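Local coordinates for protein 2-oxoglutarate dehydrogenase E3 component (Thermus thermophilus, PDB 2YQU) that probably reoxidises the dihydrolipoyl groups of 2-oxoacid dehydrogenase complexes with NAD(+), using one bound FAD per subunit and a redox-active disulfide, at residues V87-A90 and N91-V95; F97-K101 and N102-R106; V119-E123 and T124-L128; E316-A319 and A320-M324. All coordinates share one frame; numbering follows the deposited sequence.

Overall arrangement
All four contacts are local: contacts 1 and 4 lie within helices, contact 2 caps a helix end and contact 3 closes a hairpin; they follow one another in the sequence. Contacts 1 and 2 share helix 77-102: contact 1 lies within it, and contact 2, about 14 Å away between centres, closes its end and leads into strand 105-108, an outer strand of the parallel FAD-binding sheet. Contact 3 is the tip of the hairpin 118-121/127-130, its nearest atoms about 6 Å from contact 2. Contact 4 lies on helix 310-326, its centre about 18 Å from that of contact 2 and about 25 Å from that of contact 3. Helices 77-102 and 310-326, both near the FAD, also meet the dimer partner.

Contact 1 of 4, residues V87-A90 and N91-V95; sequences VVQA and NTQGV
The carbonyl oxygen of Val87 is gripped twice by Asn91, once by its backbone and once by its side chain. Asn91 ND2 reaches Val87 O at 2.7 Å along a nearly straight N-H line (174°), and the oxygen lies in the plane of the amide. The backbone bond, Asn91 N to Val87 O, is longer at 3.1 Å. The two donors come from opposite faces of the carbonyl plane, ND2 standing well above it, so neither displaces the other. With chi1 at -83° Asn91 CG lies anti to its own carbonyl carbon, which folds the amide back along the helix beside Val87, whose CG1 touches ND2 at 3.6 Å. Without the amide, as with an alanine here, Val87 O would probably keep its backbone donor alone, and a gap would open beside Val87 CG1.

One residue on, Thr92 N bonds Val88 O at 2.9 Å, and the methyl CG2 of Thr92 meets Val88 CG1 at 4.2 Å. Gln93 N continues the helical pattern to Gln89 O, and its CG packs against that same oxygen at 3.2 Å. Val88, Asn91 and Thr92 rest on Leu41 of helix 38-43, while Val87 and Asn91 lean on Ile46 of helix 45-63; Arg377 of the second subunit packs on Val87 and Ala90, and Gly374 of that subunit on Asn91. The doubled grip ties a polar side chain to its own helix, so that an amide set between the second subunit and the helices of Cys40 and Cys45 has its NH2 group turned to Val87 O and its rotation fixed.

Contact 2 of 4, residues F97-K101 and N102-R106; sequences FLFKK and NGIAR
This is a helix C-terminal cap of the Schellman type, where helix 77-102 ends and the chain turns into strand 105-108. Gly103 takes a positive phi (71°), a conformation that favours glycine, and the turn is closed by hydrogen bonds from Ile104 N to Phe99 O (3.0 Å) and from Gly103 N to Lys100 O (3.3 Å). The reversal lays Ile104 across Phe99 in the hydrophobic contact that commonly accompanies this cap: CG2 sits over one face of the ring, 3.9 Å from its centroid in a CH-pi contact, while Arg106 CB meets the ring edge. Ile104 CG2 points there because it is anti to its backbone N. Before the turn, Leu98 O accepts both Asn102 N and Asn102 ND2, the latter at 2.8 Å, from opposite faces of the carbonyl plane. A leucine at Asn102 would probably cost Leu98 O its second donor and leave the last helical turn less firmly tied. Lys101 NZ forms a salt bridge with the terminal carboxylate of Leu455 of the second subunit. Phe99 and Ile104 both pack on Val29 of strand 27-31, Phe99 also meets Tyr14 of helix 11-22, and Ile18 of the same helix lies against Leu98 and Asn102.

Contact 3 of 4, residues V119-E123 and T124-L128; sequences VLVEE and TGEEL
Val121 and Leu128 form the tight side of this hairpin, Val121 CG2 meeting Leu128 CD1 at 3.8 Å as the two side chains pass at a slant. Val121 CG1, anti to its backbone N (chi1 -176°), turns instead to the hydroxyl of Thr124, 3.4 Å from OG1. Both Val121 and Leu128 rest on Val30 of strand 27-31, while Val119, on the same face as Leu128, joins it against Leu5 of strand 2-7. The backbones are held by a reciprocal pair, Val119 N to Leu128 O and Leu128 N to Val119 O, each 2.9 Å, and by Val121 N to Glu126 O at 2.9 Å, nearly in line with the carbonyl.

Looser are the Leu120-Glu127 side-chain pair on the other face and the exposed tip. In that non-hydrogen-bonded pair Leu120 CD1 and Glu127 CG stay 4.4 Å apart, though Leu120 CD1 lies 3.4 Å from Glu126 O, and Glu127 is exposed. At the tip, Thr124 OG1 donates to the anti lone pair of Glu126 OE2 at 2.9 Å, an oxygen that His107 ND1 also engages. Glu123 reaches back to the backbone N of Thr110. Gly125, with a positive phi of 70°, completes the reversal, its N bonding weakly to Val121 O. The arrangement is a beta hairpin, the second and third strands of the three-stranded antiparallel sheet that lies beside the parallel sheet of the FAD-binding domain in this oxidoreductase family.

Contact 4 of 4, residues E316-A319 and A320-M324; sequences EGIA and AVEHM
The backbone of residues 316-324 is regular alpha helix, each N-H from Ala320 to His323 bonding the carbonyl four residues back, as Ala320 N does Glu316 O at 2.9 Å. Among the side chains, Ile318 and Glu322 run side by side one turn apart. The methyl CG2 of Ile318 lies against the carboxylate, 3.6 Å from Glu322 OE1, while Glu322 CG packs on Ile318 O at 3.2 Å. Glu322 is extended beyond CG (chi2 -175°), which holds its carboxylate alongside the isoleucine methyl, where OE1 also forms a salt bridge with Arg19 of helix 11-22. Val321 places CG2 between its backbone N and carbonyl carbon, where the methyl touches Gly317 O and Ile318 O, each at 3.4 Å. Ala320 CB sits 3.3 Å from Glu316 O and packs on Tyr298 of strand 297-299. Glu316 forms salt bridges with Arg305 and Lys312 and a hydrogen bond with Tyr333 OH, and His323 ND1 bonds Tyr298 OH. Ile318 also meets Ile453 of the second subunit. Helix 310-326 thus packs against helix 11-22, which follows the first strand and its glycine-rich turn, and against strand 297-299 at the edge of the parallel sheet, an arrangement characteristic of the Rossmann-like FAD-binding domain.

Contact 1 of 4, residues V87-A90 and N91-V95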
loop_
_atom_site.group_PDB
_atom_site.type_symbol
_atom_site.label_atom_id
_atom_site.label_comp_id
_atom_site.label_asym_id
_atom_site.label_seq_id
_atom_site.Cartn_x
_atom_site.Cartn_y
_atom_site.Cartn_z
ATOM N N VAL A 87 1.171 -16.501 -15.031
ATOM C CA VAL A 87 1.622 -16.038 -13.724
ATOM C C VAL A 87 2.020 -17.248 -12.874
ATOM O O VAL A 87 3.055 -17.236 -12.213
ATOM C CB VAL A 87 0.532 -15.221 -12.991
ATOM C CG1 VAL A 87 0.968 -14.908 -11.569
ATOM C CG2 VAL A 87 0.201 -13.936 -13.744
ATOM N N VAL A 88 1.192 -18.292 -12.898
ATOM C CA VAL A 88 1.464 -19.509 -12.133
ATOM C C VAL A 88 2.752 -20.163 -12.622
ATOM O O VAL A 88 3.602 -20.528 -11.807
ATOM C CB VAL A 88 0.284 -20.507 -12.221
ATOM C CG1 VAL A 88 0.686 -21.894 -11.717
ATOM C CG2 VAL A 88 -0.922 -19.976 -11.423
ATOM N N GLN A 89 2.884 -20.300 -13.944
ATOM C CA GLN A 89 4.067 -20.906 -14.572
ATOM C C GLN A 89 5.348 -20.174 -14.143
ATOM O O GLN A 89 6.331 -20.808 -13.808
ATOM C CB GLN A 89 3.913 -20.957 -16.114
ATOM C CG GLN A 89 5.183 -20.661 -16.968
ATOM C CD GLN A 89 5.037 -19.415 -17.867
ATOM O OE1 GLN A 89 5.239 -18.272 -17.413
ATOM N NE2 GLN A 89 4.682 -19.636 -19.135
ATOM N N ALA A 90 5.311 -18.842 -14.120
ATOM C CA ALA A 90 6.479 -18.036 -13.761
ATOM C C ALA A 90 6.873 -18.233 -12.301
ATOM O O ALA A 90 8.058 -18.278 -11.970
ATOM C CB ALA A 90 6.212 -16.552 -14.030
ATOM N N ASN A 91 5.872 -18.360 -11.435
ATOM C CA ASN A 91 6.108 -18.543 -10.009
ATOM C C ASN A 91 6.656 -19.933 -9.685
ATOM O O ASN A 91 7.592 -20.044 -8.887
ATOM C CB ASN A 91 4.827 -18.279 -9.210
ATOM C CG ASN A 91 4.601 -16.816 -8.936
ATOM O OD1 ASN A 91 5.004 -16.306 -7.903
ATOM N ND2 ASN A 91 3.944 -16.134 -9.858
ATOM N N THR A 92 6.086 -20.981 -10.287
ATOM C CA THR A 92 6.560 -22.353 -10.030
ATOM C C THR A 92 7.980 -22.527 -10.548
ATOM O O THR A 92 8.790 -23.189 -9.908
ATOM C CB THR A 92 5.651 -23.461 -10.651
ATOM O OG1 THR A 92 5.491 -23.251 -12.056
ATOM C CG2 THR A 92 4.245 -23.430 -10.094
ATOM N N GLN A 93 8.275 -21.928 -11.699
ATOM C CA GLN A 93 9.618 -21.983 -12.281
ATOM C C GLN A 93 10.629 -21.236 -11.406
ATOM O O GLN A 93 11.809 -21.588 -11.372
ATOM C CB GLN A 93 9.612 -21.430 -13.707
ATOM C CG GLN A 93 8.975 -22.398 -14.708
ATOM C CD GLN A 93 8.554 -21.750 -16.019
ATOM O OE1 GLN A 93 7.888 -22.391 -16.841
ATOM N NE2 GLN A 93 8.936 -20.490 -16.223
ATOM N N GLY A 94 10.149 -20.217 -10.690
ATOM C CA GLY A 94 10.971 -19.468 -9.759
ATOM C C GLY A 94 11.398 -20.307 -8.575
ATOM O O GLY A 94 12.538 -20.216 -8.130
ATOM N N VAL A 95 10.492 -21.138 -8.072
ATOM C CA VAL A 95 10.815 -22.027 -6.967
ATOM C C VAL A 95 11.833 -23.073 -7.420
ATOM O O VAL A 95 12.765 -23.387 -6.684
ATOM C CB VAL A 95 9.570 -22.715 -6.371
ATOM C CG1 VAL A 95 9.963 -23.550 -5.172
ATOM C CG2 VAL A 95 8.533 -21.671 -5.963
#

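Contact 2 of 4, residues F97-K101 and N102-R106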
loop_
_atom_site.group_PDB
_atom_site.type_symbol
_atom_site.label_atom_id
_atom_site.label_comp_id
_atom_site.label_asym_id
_atom_site.label_seq_id
_atom_site.Cartn_x
_atom_site.Cartn_y
_atom_site.Cartn_z
ATOM N N PHE A 97 14.044 -22.667 -9.752
ATOM C CA PHE A 97 15.293 -21.918 -9.866
ATOM C C PHE A 97 15.969 -21.833 -8.506
ATOM O O PHE A 97 17.157 -22.109 -8.383
ATOM C CB PHE A 97 15.015 -20.504 -10.424
ATOM C CG PHE A 97 16.255 -19.680 -10.676
ATOM C CD1 PHE A 97 16.782 -19.565 -11.952
ATOM C CD2 PHE A 97 16.879 -18.999 -9.634
ATOM C CE1 PHE A 97 17.925 -18.801 -12.189
ATOM C CE2 PHE A 97 18.027 -18.236 -9.862
ATOM C CZ PHE A 97 18.544 -18.135 -11.137
ATOM N N LEU A 98 15.199 -21.475 -7.485
ATOM C CA LEU A 98 15.739 -21.259 -6.149
ATOM C C LEU A 98 16.198 -22.552 -5.480
ATOM O O LEU A 98 17.141 -22.534 -4.689
ATOM C CB LEU A 98 14.710 -20.550 -5.265
ATOM C CG LEU A 98 14.402 -19.103 -5.652
ATOM C CD1 LEU A 98 13.109 -18.668 -5.007
ATOM C CD2 LEU A 98 15.545 -18.190 -5.261
ATOM N N PHE A 99 15.516 -23.661 -5.766
ATOM C CA PHE A 99 15.940 -24.967 -5.262
ATOM C C PHE A 99 17.292 -25.322 -5.865
ATOM O O PHE A 99 18.192 -25.754 -5.157
ATOM C CB PHE A 99 14.923 -26.059 -5.606
ATOM C CG PHE A 99 13.885 -26.307 -4.530
ATOM C CD1 PHE A 99 13.236 -27.532 -4.460
ATOM C CD2 PHE A 99 13.540 -25.317 -3.609
ATOM C CE1 PHE A 99 12.277 -27.778 -3.491
ATOM C CE2 PHE A 99 12.584 -25.558 -2.629
ATOM C CZ PHE A 99 11.949 -26.784 -2.568
ATOM N N LYS A 100 17.432 -25.135 -7.173
ATOM C CA LYS A 100 18.691 -25.461 -7.847
ATOM C C LYS A 100 19.805 -24.543 -7.341
ATOM O O LYS A 100 20.915 -24.988 -7.079
ATOM C CB LYS A 100 18.526 -25.345 -9.364
ATOM C CG LYS A 100 19.758 -25.716 -10.189
ATOM C CD LYS A 100 19.426 -25.889 -11.689
ATOM C CE LYS A 100 20.248 -27.009 -12.323
ATOM N NZ LYS A 100 20.153 -27.029 -13.818
ATOM N N LYS A 101 19.501 -23.257 -7.183
ATOM C CA LYS A 101 20.488 -22.297 -6.700
ATOM C C LYS A 101 21.001 -22.649 -5.308
ATOM O O LYS A 101 22.197 -22.525 -5.030
ATOM C CB LYS A 101 19.909 -20.880 -6.690
ATOM C CG LYS A 101 20.824 -19.857 -6.021
ATOM C CD LYS A 101 20.573 -18.453 -6.539
ATOM C CE LYS A 101 21.417 -17.437 -5.800
ATOM N NZ LYS A 101 20.818 -17.083 -4.494
ATOM N N ASN A 102 20.092 -23.094 -4.443
ATOM C CA ASN A 102 20.402 -23.368 -3.040
ATOM C C ASN A 102 20.848 -24.814 -2.784
ATOM O O ASN A 102 21.106 -25.184 -1.636
ATOM C CB ASN A 102 19.194 -23.034 -2.161
ATOM C CG ASN A 102 19.037 -21.535 -1.942
ATOM O OD1 ASN A 102 19.759 -20.949 -1.137
ATOM N ND2 ASN A 102 18.111 -20.910 -2.667
ATOM N N GLY A 103 20.934 -25.615 -3.845
ATOM C CA GLY A 103 21.444 -26.979 -3.753
ATOM C C GLY A 103 20.518 -27.945 -3.038
ATOM O O GLY A 103 20.961 -28.895 -2.387
ATOM N N ILE A 104 19.221 -27.701 -3.173
ATOM C CA ILE A 104 18.193 -28.518 -2.550
ATOM C C ILE A 104 17.809 -29.650 -3.498
ATOM O O ILE A 104 17.471 -29.409 -4.663
ATOM C CB ILE A 104 16.984 -27.631 -2.211
ATOM C CG1 ILE A 104 17.359 -26.658 -1.089
ATOM C CG2 ILE A 104 15.771 -28.476 -1.803
ATOM C CD1 ILE A 104 16.470 -25.440 -1.024
ATOM N N ALA A 105 17.901 -30.880 -2.998
ATOM C CA ALA A 105 17.521 -32.058 -3.759
ATOM C C ALA A 105 16.012 -32.213 -3.721
ATOM O O ALA A 105 15.381 -31.977 -2.692
ATOM C CB ALA A 105 18.181 -33.279 -3.185
ATOM N N ARG A 106 15.435 -32.604 -4.849
ATOM C CA ARG A 106 13.996 -32.769 -4.957
ATOM C C ARG A 106 13.648 -34.181 -5.410
ATOM O O ARG A 106 14.273 -34.719 -6.324
ATOM C CB ARG A 106 13.425 -31.729 -5.926
ATOM C CG ARG A 106 11.911 -31.694 -5.968
ATOM C CD ARG A 106 11.327 -32.480 -7.114
ATOM N NE ARG A 106 9.927 -32.833 -6.904
ATOM C CZ ARG A 106 8.903 -32.340 -7.592
ATOM N NH1 ARG A 106 9.073 -31.427 -8.535
ATOM N NH2 ARG A 106 7.681 -32.760 -7.324
#

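Contact 3 of 4, residues V119-E123 and T124-L128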
loop_
_atom_site.group_PDB
_atom_site.type_symbol
_atom_site.label_atom_id
_atom_site.label_comp_id
_atom_site.label_asym_id
_atom_site.label_seq_id
_atom_site.Cartn_x
_atom_site.Cartn_y
_atom_site.Cartn_z
ATOM N N VAL A 119 11.819 -42.358 5.371
ATOM C CA VAL A 119 10.639 -42.040 4.576
ATOM C C VAL A 119 10.752 -42.689 3.198
ATOM O O VAL A 119 11.766 -42.539 2.516
ATOM C CB VAL A 119 10.504 -40.506 4.399
ATOM C CG1 VAL A 119 9.395 -40.161 3.419
ATOM C CG2 VAL A 119 10.252 -39.847 5.737
ATOM N N LEU A 120 9.702 -43.394 2.789
ATOM C CA LEU A 120 9.624 -43.975 1.452
ATOM C C LEU A 120 8.970 -42.998 0.481
ATOM O O LEU A 120 7.904 -42.459 0.764
ATOM C CB LEU A 120 8.815 -45.272 1.495
ATOM C CG LEU A 120 8.392 -45.901 0.160
ATOM C CD1 LEU A 120 9.598 -46.437 -0.599
ATOM C CD2 LEU A 120 7.358 -46.994 0.409
ATOM N N VAL A 121 9.625 -42.763 -0.652
ATOM C CA VAL A 121 8.993 -42.139 -1.807
ATOM C C VAL A 121 8.384 -43.292 -2.586
ATOM O O VAL A 121 9.101 -44.078 -3.204
ATOM C CB VAL A 121 10.004 -41.385 -2.693
ATOM C CG1 VAL A 121 9.284 -40.660 -3.835
ATOM C CG2 VAL A 121 10.826 -40.408 -1.861
ATOM N N GLU A 122 7.063 -43.399 -2.539
ATOM C CA GLU A 122 6.368 -44.579 -3.046
ATOM C C GLU A 122 6.556 -44.801 -4.546
ATOM O O GLU A 122 6.649 -45.942 -4.994
ATOM C CB GLU A 122 4.879 -44.493 -2.711
ATOM C CG GLU A 122 4.597 -44.537 -1.220
ATOM C CD GLU A 122 3.225 -45.080 -0.901
ATOM O OE1 GLU A 122 3.130 -46.076 -0.151
ATOM O OE2 GLU A 122 2.243 -44.504 -1.413
ATOM N N GLU A 123 6.650 -43.721 -5.315
ATOM C CA GLU A 123 6.722 -43.828 -6.775
ATOM C C GLU A 123 8.114 -44.258 -7.253
ATOM O O GLU A 123 8.220 -45.103 -8.144
ATOM C CB GLU A 123 6.296 -42.518 -7.446
ATOM C CG GLU A 123 4.785 -42.333 -7.538
ATOM C CD GLU A 123 4.121 -42.121 -6.187
ATOM O OE1 GLU A 123 2.905 -42.381 -6.071
ATOM O OE2 GLU A 123 4.800 -41.692 -5.235
ATOM N N THR A 124 9.171 -43.686 -6.667
ATOM C CA THR A 124 10.551 -44.034 -7.040
ATOM C C THR A 124 11.095 -45.233 -6.254
ATOM O O THR A 124 12.147 -45.782 -6.599
ATOM C CB THR A 124 11.517 -42.813 -6.884
ATOM O OG1 THR A 124 11.649 -42.439 -5.504
ATOM C CG2 THR A 124 10.958 -41.564 -7.556
ATOM N N GLY A 125 10.373 -45.648 -5.216
ATOM C CA GLY A 125 10.837 -46.684 -4.303
ATOM C C GLY A 125 11.995 -46.286 -3.394
ATOM O O GLY A 125 12.492 -47.116 -2.636
ATOM N N GLU A 126 12.426 -45.025 -3.455
ATOM C CA GLU A 126 13.569 -44.565 -2.670
ATOM C C GLU A 126 13.240 -44.559 -1.191
ATOM O O GLU A 126 12.145 -44.156 -0.795
ATOM C CB GLU A 126 13.957 -43.136 -3.046
ATOM C CG GLU A 126 14.669 -42.968 -4.366
ATOM C CD GLU A 126 14.920 -41.507 -4.667
ATOM O OE1 GLU A 126 16.095 -41.078 -4.597
ATOM O OE2 GLU A 126 13.936 -40.793 -4.950
ATOM N N GLU A 127 14.196 -44.995 -0.381
ATOM C CA GLU A 127 14.120 -44.833 1.062
ATOM C C GLU A 127 15.104 -43.742 1.453
ATOM O O GLU A 127 16.298 -43.840 1.153
ATOM C CB GLU A 127 14.448 -46.145 1.761
ATOM C CG GLU A 127 13.419 -47.230 1.477
ATOM C CD GLU A 127 13.627 -48.478 2.312
ATOM O OE1 GLU A 127 14.684 -48.599 2.965
ATOM O OE2 GLU A 127 12.727 -49.337 2.314
ATOM N N LEU A 128 14.590 -42.693 2.092
ATOM C CA LEU A 128 15.370 -41.518 2.442
ATOM C C LEU A 128 15.499 -41.402 3.953
ATOM O O LEU A 128 14.526 -41.557 4.674
ATOM C CB LEU A 128 14.688 -40.258 1.899
ATOM C CG LEU A 128 14.297 -40.248 0.416
ATOM C CD1 LEU A 128 13.699 -38.899 0.036
ATOM C CD2 LEU A 128 15.480 -40.573 -0.478
#

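Contact 4 of 4, residues E316-A319 and A320-M324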
loop_
_atom_site.group_PDB
_atom_site.type_symbol
_atom_site.label_atom_id
_atom_site.label_comp_id
_atom_site.label_asym_id
_atom_site.label_seq_id
_atom_site.Cartn_x
_atom_site.Cartn_y
_atom_site.Cartn_z
ATOM N N GLU A 316 6.526 -20.172 9.795
ATOM C CA GLU A 316 6.681 -21.344 10.649
ATOM C C GLU A 316 7.813 -22.219 10.122
ATOM O O GLU A 316 8.562 -22.797 10.900
ATOM C CB GLU A 316 5.372 -22.131 10.747
ATOM C CG GLU A 316 4.407 -21.547 11.759
ATOM C CD GLU A 316 3.087 -22.273 11.853
ATOM O OE1 GLU A 316 2.736 -23.027 10.927
ATOM O OE2 GLU A 316 2.381 -22.065 12.860
ATOM N N GLY A 317 7.940 -22.292 8.802
ATOM C CA GLY A 317 9.033 -23.002 8.161
ATOM C C GLY A 317 10.381 -22.407 8.557
ATOM O O GLY A 317 11.306 -23.144 8.910
ATOM N N ILE A 318 10.473 -21.080 8.530
ATOM C CA ILE A 318 11.695 -20.372 8.919
ATOM C C ILE A 318 12.039 -20.672 10.379
ATOM O O ILE A 318 13.193 -21.009 10.701
ATOM C CB ILE A 318 11.537 -18.835 8.715
ATOM C CG1 ILE A 318 11.376 -18.479 7.228
ATOM C CG2 ILE A 318 12.726 -18.081 9.330
ATOM C CD1 ILE A 318 12.530 -18.803 6.367
ATOM N N ALA A 319 11.046 -20.548 11.260
ATOM C CA ALA A 319 11.244 -20.740 12.701
ATOM C C ALA A 319 11.622 -22.179 13.031
ATOM O O ALA A 319 12.428 -22.419 13.930
ATOM C CB ALA A 319 9.985 -20.346 13.471
ATOM N N ALA A 320 11.041 -23.128 12.304
ATOM C CA ALA A 320 11.297 -24.546 12.534
ATOM C C ALA A 320 12.749 -24.894 12.230
ATOM O O ALA A 320 13.424 -25.521 13.045
ATOM C CB ALA A 320 10.375 -25.401 11.680
ATOM N N VAL A 321 13.232 -24.465 11.069
ATOM C CA VAL A 321 14.590 -24.819 10.638
ATOM C C VAL A 321 15.642 -24.033 11.414
ATOM O O VAL A 321 16.730 -24.530 11.675
ATOM C CB VAL A 321 14.796 -24.697 9.100
ATOM C CG1 VAL A 321 13.810 -25.599 8.359
ATOM C CG2 VAL A 321 14.694 -23.266 8.614
ATOM N N GLU A 322 15.311 -22.808 11.799
ATOM C CA GLU A 322 16.183 -22.037 12.676
ATOM C C GLU A 322 16.290 -22.684 14.064
ATOM O O GLU A 322 17.338 -22.615 14.695
ATOM C CB GLU A 322 15.694 -20.589 12.759
ATOM C CG GLU A 322 16.042 -19.803 11.506
ATOM C CD GLU A 322 15.681 -18.331 11.576
ATOM O OE1 GLU A 322 16.074 -17.599 10.641
ATOM O OE2 GLU A 322 15.005 -17.903 12.547
ATOM N N HIS A 323 15.223 -23.334 14.521
ATOM C CA HIS A 323 15.260 -24.056 15.798
ATOM C C HIS A 323 16.105 -25.321 15.680
ATOM O O HIS A 323 16.863 -25.645 16.587
ATOM C CB HIS A 323 13.861 -24.430 16.271
ATOM C CG HIS A 323 13.837 -25.057 17.629
ATOM N ND1 HIS A 323 13.475 -26.370 17.838
ATOM C CD2 HIS A 323 14.166 -24.561 18.844
ATOM C CE1 HIS A 323 13.553 -26.647 19.129
ATOM N NE2 HIS A 323 13.966 -25.563 19.761
ATOM N N MET A 324 15.968 -26.021 14.562
ATOM C CA MET A 324 16.772 -27.212 14.289
ATOM C C MET A 324 18.267 -26.907 14.437
ATOM O O MET A 324 18.996 -27.646 15.088
ATOM C CB MET A 324 16.514 -27.730 12.868
ATOM C CG MET A 324 15.164 -28.364 12.660
ATOM S SD MET A 324 14.834 -28.608 10.920
ATOM C CE MET A 324 13.058 -28.800 10.933
#